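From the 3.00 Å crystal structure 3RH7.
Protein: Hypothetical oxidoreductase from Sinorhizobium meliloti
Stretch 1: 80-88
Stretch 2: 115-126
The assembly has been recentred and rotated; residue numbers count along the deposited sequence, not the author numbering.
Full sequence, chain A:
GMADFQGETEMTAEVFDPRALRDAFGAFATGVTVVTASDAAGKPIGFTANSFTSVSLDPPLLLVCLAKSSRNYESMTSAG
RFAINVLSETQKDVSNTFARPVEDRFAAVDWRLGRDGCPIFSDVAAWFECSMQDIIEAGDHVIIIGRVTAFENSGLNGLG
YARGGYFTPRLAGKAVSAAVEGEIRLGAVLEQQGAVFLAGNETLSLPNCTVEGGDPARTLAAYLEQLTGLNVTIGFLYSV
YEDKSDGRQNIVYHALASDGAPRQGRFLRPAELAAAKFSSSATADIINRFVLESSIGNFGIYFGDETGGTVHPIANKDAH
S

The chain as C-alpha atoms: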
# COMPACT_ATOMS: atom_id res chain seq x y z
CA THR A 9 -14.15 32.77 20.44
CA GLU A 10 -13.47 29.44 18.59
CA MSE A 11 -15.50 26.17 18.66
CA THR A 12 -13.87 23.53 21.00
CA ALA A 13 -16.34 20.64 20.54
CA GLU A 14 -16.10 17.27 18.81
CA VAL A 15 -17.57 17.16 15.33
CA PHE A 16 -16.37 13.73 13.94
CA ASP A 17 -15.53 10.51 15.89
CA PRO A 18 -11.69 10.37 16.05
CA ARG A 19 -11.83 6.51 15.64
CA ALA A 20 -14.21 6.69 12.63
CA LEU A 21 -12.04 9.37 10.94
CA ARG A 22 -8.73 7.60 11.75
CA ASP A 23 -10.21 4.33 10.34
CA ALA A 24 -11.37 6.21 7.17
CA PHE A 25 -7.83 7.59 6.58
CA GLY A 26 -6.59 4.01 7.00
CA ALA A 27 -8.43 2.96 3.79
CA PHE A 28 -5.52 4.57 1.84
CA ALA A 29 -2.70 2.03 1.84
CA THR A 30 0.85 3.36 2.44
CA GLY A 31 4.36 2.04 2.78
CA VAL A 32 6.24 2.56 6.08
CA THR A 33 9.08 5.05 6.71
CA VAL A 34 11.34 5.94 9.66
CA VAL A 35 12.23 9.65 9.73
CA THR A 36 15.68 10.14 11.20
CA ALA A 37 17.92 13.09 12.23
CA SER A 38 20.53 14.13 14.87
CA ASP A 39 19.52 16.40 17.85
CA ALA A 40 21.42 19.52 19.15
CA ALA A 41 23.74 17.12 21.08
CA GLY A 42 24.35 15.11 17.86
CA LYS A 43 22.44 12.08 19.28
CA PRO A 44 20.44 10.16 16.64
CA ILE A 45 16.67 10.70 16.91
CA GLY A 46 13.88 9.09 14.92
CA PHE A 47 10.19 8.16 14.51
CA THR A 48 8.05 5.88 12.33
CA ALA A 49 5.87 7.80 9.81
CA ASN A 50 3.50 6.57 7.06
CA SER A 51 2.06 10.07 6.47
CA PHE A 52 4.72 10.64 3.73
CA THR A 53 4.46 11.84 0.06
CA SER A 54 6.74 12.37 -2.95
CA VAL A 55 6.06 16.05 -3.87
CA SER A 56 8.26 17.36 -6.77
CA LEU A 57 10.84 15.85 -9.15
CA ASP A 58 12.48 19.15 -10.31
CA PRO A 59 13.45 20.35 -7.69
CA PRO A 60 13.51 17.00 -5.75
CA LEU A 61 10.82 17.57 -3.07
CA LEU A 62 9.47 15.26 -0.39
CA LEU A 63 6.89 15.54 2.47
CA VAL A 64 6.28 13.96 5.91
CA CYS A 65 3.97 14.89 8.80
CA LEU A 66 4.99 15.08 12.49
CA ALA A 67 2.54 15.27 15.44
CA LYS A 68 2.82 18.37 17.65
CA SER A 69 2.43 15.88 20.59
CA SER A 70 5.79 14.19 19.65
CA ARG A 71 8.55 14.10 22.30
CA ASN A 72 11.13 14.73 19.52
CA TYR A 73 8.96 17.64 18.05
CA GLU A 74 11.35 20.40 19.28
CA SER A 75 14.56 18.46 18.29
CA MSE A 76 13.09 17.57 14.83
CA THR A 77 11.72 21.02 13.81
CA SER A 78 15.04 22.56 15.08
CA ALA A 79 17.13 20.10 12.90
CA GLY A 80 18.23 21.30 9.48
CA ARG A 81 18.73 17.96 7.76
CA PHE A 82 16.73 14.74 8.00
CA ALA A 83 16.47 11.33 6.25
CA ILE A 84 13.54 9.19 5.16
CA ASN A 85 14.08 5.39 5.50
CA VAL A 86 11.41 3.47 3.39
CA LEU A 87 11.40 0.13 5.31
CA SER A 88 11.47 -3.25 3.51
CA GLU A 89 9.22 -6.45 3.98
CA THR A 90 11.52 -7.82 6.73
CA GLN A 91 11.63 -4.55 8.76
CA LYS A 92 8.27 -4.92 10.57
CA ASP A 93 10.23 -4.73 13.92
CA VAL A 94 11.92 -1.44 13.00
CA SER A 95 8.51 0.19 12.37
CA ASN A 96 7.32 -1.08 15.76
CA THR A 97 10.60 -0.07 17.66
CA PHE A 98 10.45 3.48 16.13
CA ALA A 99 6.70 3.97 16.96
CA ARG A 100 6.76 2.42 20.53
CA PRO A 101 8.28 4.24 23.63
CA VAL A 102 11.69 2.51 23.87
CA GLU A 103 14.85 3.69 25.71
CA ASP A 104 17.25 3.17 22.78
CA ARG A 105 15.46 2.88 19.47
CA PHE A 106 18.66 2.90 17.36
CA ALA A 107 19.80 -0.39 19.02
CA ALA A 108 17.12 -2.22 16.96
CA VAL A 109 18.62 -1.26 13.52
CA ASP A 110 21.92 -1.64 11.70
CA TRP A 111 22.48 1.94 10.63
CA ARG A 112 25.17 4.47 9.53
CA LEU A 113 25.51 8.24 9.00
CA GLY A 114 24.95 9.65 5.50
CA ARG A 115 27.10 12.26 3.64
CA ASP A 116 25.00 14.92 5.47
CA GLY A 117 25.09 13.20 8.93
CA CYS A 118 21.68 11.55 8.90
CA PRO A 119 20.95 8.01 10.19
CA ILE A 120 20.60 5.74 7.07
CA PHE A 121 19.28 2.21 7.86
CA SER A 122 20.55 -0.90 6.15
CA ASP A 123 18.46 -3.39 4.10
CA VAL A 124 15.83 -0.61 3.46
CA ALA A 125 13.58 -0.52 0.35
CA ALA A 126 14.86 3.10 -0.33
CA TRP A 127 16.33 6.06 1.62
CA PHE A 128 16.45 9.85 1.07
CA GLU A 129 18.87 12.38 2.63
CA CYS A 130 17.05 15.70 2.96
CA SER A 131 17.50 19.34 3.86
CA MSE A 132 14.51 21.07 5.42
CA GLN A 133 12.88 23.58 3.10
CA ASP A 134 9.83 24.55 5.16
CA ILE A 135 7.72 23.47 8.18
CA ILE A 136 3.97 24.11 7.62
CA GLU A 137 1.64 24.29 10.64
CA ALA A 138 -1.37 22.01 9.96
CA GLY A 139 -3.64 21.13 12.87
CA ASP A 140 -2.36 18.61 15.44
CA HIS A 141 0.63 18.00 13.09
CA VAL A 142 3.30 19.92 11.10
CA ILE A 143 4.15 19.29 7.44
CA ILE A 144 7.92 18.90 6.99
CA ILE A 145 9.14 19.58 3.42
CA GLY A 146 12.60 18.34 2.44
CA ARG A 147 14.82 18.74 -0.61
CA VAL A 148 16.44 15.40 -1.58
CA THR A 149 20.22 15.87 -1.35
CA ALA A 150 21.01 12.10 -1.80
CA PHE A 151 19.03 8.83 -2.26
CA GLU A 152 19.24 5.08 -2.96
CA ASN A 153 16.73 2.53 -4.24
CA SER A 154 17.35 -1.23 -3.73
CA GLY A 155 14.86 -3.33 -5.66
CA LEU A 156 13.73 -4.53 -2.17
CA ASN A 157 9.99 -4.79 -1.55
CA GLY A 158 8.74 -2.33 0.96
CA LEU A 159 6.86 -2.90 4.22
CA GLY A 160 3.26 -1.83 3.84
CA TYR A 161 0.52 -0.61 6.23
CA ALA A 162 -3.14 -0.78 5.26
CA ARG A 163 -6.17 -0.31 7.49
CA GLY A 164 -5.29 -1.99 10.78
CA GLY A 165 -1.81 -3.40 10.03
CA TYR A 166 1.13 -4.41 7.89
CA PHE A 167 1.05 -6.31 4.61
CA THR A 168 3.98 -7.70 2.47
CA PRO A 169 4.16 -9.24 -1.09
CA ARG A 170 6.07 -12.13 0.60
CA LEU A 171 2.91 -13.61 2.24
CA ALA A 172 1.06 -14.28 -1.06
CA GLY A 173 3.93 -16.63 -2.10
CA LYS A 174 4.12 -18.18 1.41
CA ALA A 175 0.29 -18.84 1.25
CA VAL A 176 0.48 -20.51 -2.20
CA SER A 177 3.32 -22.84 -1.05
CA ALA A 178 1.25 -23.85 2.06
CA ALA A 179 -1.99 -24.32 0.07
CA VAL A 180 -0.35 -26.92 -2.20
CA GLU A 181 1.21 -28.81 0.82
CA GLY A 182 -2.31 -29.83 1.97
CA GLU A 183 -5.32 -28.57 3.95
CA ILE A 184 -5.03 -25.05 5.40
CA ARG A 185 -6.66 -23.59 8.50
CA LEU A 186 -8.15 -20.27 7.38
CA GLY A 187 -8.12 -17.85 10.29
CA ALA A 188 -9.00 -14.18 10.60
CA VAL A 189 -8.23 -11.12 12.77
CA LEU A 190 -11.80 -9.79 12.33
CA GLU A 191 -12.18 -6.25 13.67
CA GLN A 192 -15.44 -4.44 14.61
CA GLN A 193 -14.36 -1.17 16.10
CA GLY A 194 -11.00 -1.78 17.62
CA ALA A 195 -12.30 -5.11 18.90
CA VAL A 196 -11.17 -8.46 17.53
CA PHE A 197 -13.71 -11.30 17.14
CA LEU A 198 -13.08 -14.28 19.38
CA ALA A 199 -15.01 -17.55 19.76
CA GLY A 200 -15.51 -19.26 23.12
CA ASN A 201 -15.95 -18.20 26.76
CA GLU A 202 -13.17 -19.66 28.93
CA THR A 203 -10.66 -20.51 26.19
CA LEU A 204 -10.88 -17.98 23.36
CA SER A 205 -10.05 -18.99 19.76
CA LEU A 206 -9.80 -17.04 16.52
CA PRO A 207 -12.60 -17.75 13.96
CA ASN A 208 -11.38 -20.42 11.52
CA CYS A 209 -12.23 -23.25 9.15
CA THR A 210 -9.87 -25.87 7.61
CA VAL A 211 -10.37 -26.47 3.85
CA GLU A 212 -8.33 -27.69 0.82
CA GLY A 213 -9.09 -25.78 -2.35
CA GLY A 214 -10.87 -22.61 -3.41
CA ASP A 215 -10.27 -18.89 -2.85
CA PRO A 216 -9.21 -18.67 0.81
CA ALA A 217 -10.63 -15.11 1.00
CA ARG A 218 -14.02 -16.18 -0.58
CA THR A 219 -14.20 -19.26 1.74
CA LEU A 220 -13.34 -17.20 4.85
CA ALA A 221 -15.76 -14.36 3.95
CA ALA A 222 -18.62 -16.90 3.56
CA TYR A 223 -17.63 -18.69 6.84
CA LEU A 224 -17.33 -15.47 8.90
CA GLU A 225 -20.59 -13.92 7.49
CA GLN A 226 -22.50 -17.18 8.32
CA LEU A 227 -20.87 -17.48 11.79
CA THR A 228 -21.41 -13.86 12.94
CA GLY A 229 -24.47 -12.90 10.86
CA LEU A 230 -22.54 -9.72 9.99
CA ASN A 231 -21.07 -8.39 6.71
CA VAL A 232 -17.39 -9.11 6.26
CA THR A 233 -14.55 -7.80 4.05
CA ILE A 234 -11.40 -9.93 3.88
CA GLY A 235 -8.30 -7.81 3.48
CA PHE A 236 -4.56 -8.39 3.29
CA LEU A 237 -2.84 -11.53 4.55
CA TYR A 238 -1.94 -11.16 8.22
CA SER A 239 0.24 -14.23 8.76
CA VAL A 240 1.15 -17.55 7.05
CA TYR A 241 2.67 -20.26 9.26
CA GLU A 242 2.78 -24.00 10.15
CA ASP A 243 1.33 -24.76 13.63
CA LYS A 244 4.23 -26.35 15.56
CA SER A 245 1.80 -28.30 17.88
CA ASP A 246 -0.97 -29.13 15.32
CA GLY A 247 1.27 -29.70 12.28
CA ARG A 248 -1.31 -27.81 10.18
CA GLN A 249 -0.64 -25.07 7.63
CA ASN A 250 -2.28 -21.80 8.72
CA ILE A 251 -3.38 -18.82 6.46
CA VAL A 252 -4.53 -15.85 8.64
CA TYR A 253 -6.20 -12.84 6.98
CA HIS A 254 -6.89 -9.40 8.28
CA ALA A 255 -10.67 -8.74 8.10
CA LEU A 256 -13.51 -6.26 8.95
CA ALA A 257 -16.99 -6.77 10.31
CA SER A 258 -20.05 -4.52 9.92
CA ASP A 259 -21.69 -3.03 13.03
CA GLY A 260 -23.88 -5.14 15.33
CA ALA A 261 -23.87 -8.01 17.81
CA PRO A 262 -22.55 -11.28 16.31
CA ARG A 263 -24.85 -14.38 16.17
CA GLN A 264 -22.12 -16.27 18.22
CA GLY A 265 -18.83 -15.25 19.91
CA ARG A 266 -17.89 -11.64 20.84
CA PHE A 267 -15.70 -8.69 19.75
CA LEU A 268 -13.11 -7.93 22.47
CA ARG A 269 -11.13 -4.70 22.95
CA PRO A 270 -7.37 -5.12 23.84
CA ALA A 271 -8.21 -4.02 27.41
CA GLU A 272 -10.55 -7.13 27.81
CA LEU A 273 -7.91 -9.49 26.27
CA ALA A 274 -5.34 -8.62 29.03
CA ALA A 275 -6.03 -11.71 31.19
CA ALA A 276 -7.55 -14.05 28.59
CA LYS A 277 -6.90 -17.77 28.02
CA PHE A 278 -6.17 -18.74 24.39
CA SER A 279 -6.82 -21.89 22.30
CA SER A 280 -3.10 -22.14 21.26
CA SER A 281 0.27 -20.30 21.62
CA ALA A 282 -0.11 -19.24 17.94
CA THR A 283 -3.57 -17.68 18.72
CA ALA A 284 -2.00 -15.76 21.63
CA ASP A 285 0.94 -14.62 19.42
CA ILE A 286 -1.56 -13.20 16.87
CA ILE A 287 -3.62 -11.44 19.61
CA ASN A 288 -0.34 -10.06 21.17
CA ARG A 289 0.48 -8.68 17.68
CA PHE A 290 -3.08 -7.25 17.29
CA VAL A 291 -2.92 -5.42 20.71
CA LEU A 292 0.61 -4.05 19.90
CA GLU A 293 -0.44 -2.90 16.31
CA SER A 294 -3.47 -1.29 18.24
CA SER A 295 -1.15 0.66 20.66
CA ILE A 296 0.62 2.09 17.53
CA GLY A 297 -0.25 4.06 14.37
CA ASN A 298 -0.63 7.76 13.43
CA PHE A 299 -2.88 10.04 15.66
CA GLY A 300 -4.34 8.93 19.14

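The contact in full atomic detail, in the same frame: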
# COMPACT_ATOMS: atom_id res chain seq x y z
N GLY A 80 18.18 20.71 10.82
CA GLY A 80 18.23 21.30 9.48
C GLY A 80 18.14 20.28 8.38
O GLY A 80 17.62 20.56 7.30
N ARG A 81 18.67 19.09 8.67
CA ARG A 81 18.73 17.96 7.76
C ARG A 81 18.04 16.77 8.39
O ARG A 81 18.09 16.58 9.61
CB ARG A 81 20.19 17.63 7.41
CG ARG A 81 20.86 18.76 6.63
CD ARG A 81 22.29 18.47 6.25
NE ARG A 81 22.77 19.39 5.22
CZ ARG A 81 22.58 19.22 3.91
NH1 ARG A 81 21.92 18.16 3.46
NH2 ARG A 81 23.05 20.11 3.05
N PHE A 82 17.38 15.97 7.56
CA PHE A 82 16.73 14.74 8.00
C PHE A 82 16.81 13.66 6.90
O PHE A 82 17.22 13.96 5.79
CB PHE A 82 15.29 15.01 8.44
CG PHE A 82 14.33 15.37 7.34
CD1 PHE A 82 14.21 16.68 6.91
CD2 PHE A 82 13.51 14.40 6.78
CE1 PHE A 82 13.31 17.02 5.90
CE2 PHE A 82 12.62 14.74 5.76
CZ PHE A 82 12.51 16.04 5.34
N ALA A 83 16.46 12.42 7.22
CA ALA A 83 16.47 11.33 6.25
C ALA A 83 15.20 10.52 6.34
O ALA A 83 14.65 10.33 7.42
CB ALA A 83 17.68 10.44 6.45
N ILE A 84 14.73 10.02 5.20
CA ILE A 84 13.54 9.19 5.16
C ILE A 84 13.95 7.75 4.83
O ILE A 84 14.47 7.50 3.74
CB ILE A 84 12.52 9.77 4.15
CG1 ILE A 84 11.88 11.06 4.69
CG2 ILE A 84 11.48 8.73 3.72
CD1 ILE A 84 10.85 10.93 5.76
N ASN A 85 13.74 6.80 5.77
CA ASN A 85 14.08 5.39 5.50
C ASN A 85 12.80 4.60 5.18
O ASN A 85 12.00 4.34 6.11
CB ASN A 85 14.83 4.76 6.68
CG ASN A 85 16.24 5.24 6.86
OD1 ASN A 85 17.17 4.73 6.25
ND2 ASN A 85 16.43 6.18 7.77
N VAL A 86 12.58 4.24 3.88
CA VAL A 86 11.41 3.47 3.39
C VAL A 86 11.73 1.99 3.72
O VAL A 86 12.60 1.37 3.10
CB VAL A 86 11.13 3.77 1.87
CG1 VAL A 86 9.94 3.00 1.34
CG2 VAL A 86 10.93 5.26 1.64
N LEU A 87 11.12 1.47 4.79
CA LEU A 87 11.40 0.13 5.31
C LEU A 87 11.03 -1.01 4.35
O LEU A 87 10.09 -0.87 3.58
CB LEU A 87 10.66 -0.07 6.64
CG LEU A 87 10.94 0.92 7.77
CD1 LEU A 87 10.12 0.56 8.96
CD2 LEU A 87 12.44 0.94 8.17
N SER A 88 11.76 -2.12 4.39
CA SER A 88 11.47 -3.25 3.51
C SER A 88 10.55 -4.30 4.21
O SER A 88 10.22 -4.13 5.39
CB SER A 88 12.77 -3.89 3.07
OG SER A 88 13.37 -4.50 4.20
N ARG A 115 26.18 11.16 4.02
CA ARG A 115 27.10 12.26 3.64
C ARG A 115 26.78 13.55 4.41
O ARG A 115 27.70 14.32 4.72
CB ARG A 115 27.05 12.54 2.13
N ASP A 116 25.50 13.74 4.77
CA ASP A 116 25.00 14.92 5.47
C ASP A 116 24.55 14.57 6.92
O ASP A 116 23.67 15.20 7.48
CB ASP A 116 23.89 15.57 4.64
CG ASP A 116 24.33 15.88 3.20
OD1 ASP A 116 24.92 16.97 2.97
OD2 ASP A 116 24.10 15.02 2.30
N GLY A 117 25.24 13.62 7.53
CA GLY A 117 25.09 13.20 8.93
C GLY A 117 23.72 12.78 9.41
O GLY A 117 23.33 13.08 10.54
N CYS A 118 23.00 12.05 8.57
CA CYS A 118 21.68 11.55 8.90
C CYS A 118 21.70 10.03 9.04
O CYS A 118 22.35 9.36 8.22
CB CYS A 118 20.67 11.99 7.85
SG CYS A 118 20.20 13.74 7.96
N PRO A 119 20.96 9.47 10.02
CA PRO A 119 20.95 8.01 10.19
C PRO A 119 20.24 7.29 9.04
O PRO A 119 19.04 7.43 8.88
CB PRO A 119 20.23 7.81 11.53
CG PRO A 119 20.25 9.12 12.19
CD PRO A 119 20.16 10.11 11.08
N ILE A 120 21.03 6.56 8.21
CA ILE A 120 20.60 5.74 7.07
C ILE A 120 20.56 4.27 7.51
O ILE A 120 21.61 3.73 7.87
CB ILE A 120 21.55 5.91 5.86
CG1 ILE A 120 21.74 7.39 5.41
CG2 ILE A 120 21.19 4.96 4.71
CD1 ILE A 120 20.58 8.03 4.92
N PHE A 121 19.40 3.61 7.45
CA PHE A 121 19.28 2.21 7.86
C PHE A 121 19.66 1.25 6.75
O PHE A 121 19.48 1.55 5.57
CB PHE A 121 17.86 1.88 8.33
CG PHE A 121 17.27 2.64 9.49
CD1 PHE A 121 18.07 3.45 10.28
CD2 PHE A 121 15.93 2.54 9.80
CE1 PHE A 121 17.53 4.17 11.35
CE2 PHE A 121 15.38 3.25 10.86
CZ PHE A 121 16.18 4.06 11.63
N SER A 122 20.16 0.09 7.14
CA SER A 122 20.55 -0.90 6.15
C SER A 122 19.37 -1.82 5.80
O SER A 122 18.37 -1.87 6.53
CB SER A 122 21.76 -1.71 6.62
OG SER A 122 21.48 -2.30 7.87
N ASP A 123 19.47 -2.48 4.64
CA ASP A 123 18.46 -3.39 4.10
C ASP A 123 17.08 -2.69 3.89
O ASP A 123 16.05 -3.36 3.88
CB ASP A 123 18.32 -4.67 4.97
CG ASP A 123 19.64 -5.25 5.49
OD1 ASP A 123 20.56 -5.49 4.66
OD2 ASP A 123 19.76 -5.46 6.73
N VAL A 124 17.07 -1.35 3.67
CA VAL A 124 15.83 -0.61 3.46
C VAL A 124 15.41 -0.74 2.01
O VAL A 124 16.22 -1.12 1.18
CB VAL A 124 15.89 0.87 3.92
CG1 VAL A 124 16.17 0.97 5.40
CG2 VAL A 124 16.88 1.69 3.11
N ALA A 125 14.14 -0.45 1.71
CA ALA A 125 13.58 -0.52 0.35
C ALA A 125 14.07 0.66 -0.50
O ALA A 125 14.16 0.54 -1.73
CB ALA A 125 12.05 -0.53 0.41
N ALA A 126 14.39 1.80 0.19
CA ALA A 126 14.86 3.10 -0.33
C ALA A 126 15.07 4.09 0.81
O ALA A 126 14.36 4.05 1.81
CB ALA A 126 13.86 3.69 -1.32

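The strand containing Ala 83 to Val 86 runs nearly parallel to the short strand 119-121, their axes 9° apart in direction, but at a closest approach of 7.2 Å the two are linked through a side chain rather than by direct backbone pairing. Asn 85 provides that link. Its amide matches the donor and acceptor that the neighbouring backbone offers: Asn 85 OD1 accepts from Phe 121 N at 2.8 Å, with an N-H...O angle of 169°, and Asn 85 ND2 donates to Pro 119 O at 3.1 Å and 163°. Asn 85 OD1 and one N-H of Asn 85 ND2 are thus engaged by main-chain groups two residues apart, Phe 121 N and Pro 119 O. Asn 85 CG also lies over one face of the Phe 121 ring, while Leu 87 CD2 approaches the ring edge, 4.2 Å from Phe 121 CD2.

Direct backbone pairing begins where stretch 2 turns back. Val 86 and Ala 126 form an antiparallel bridge in which Val 86 N donates to Ala 126 O at 2.7 Å. Val 86 O receives a hydrogen bond from Ala 125 N at 2.8 Å and a weak one from Ala 126 N at 3.4 Å, so one carbonyl serves two successive amides. The side chains of the bridged pair share a face of the sheet, with Val 86 CB 4.2 Å from Ala 126 CB. Beyond the bridge, Ser 88 OG donates to Asp 123 O at 2.9 Å, tying a side-chain hydroxyl to the turn.

At the other end the contact is apolar, then electrostatic. Ala 83 CB packs 3.6 Å from Cys 118 CB and 4.1 Å from Ile 120 CD1. Farther out, Arg 81 NH1 and Asp 116 OD1 form a salt bridge at 3.3 Å, but the oxygen sits over the guanidinium face and no N-H points at it. Asp 116 OD2 is hydrogen-bonded elsewhere in the structure.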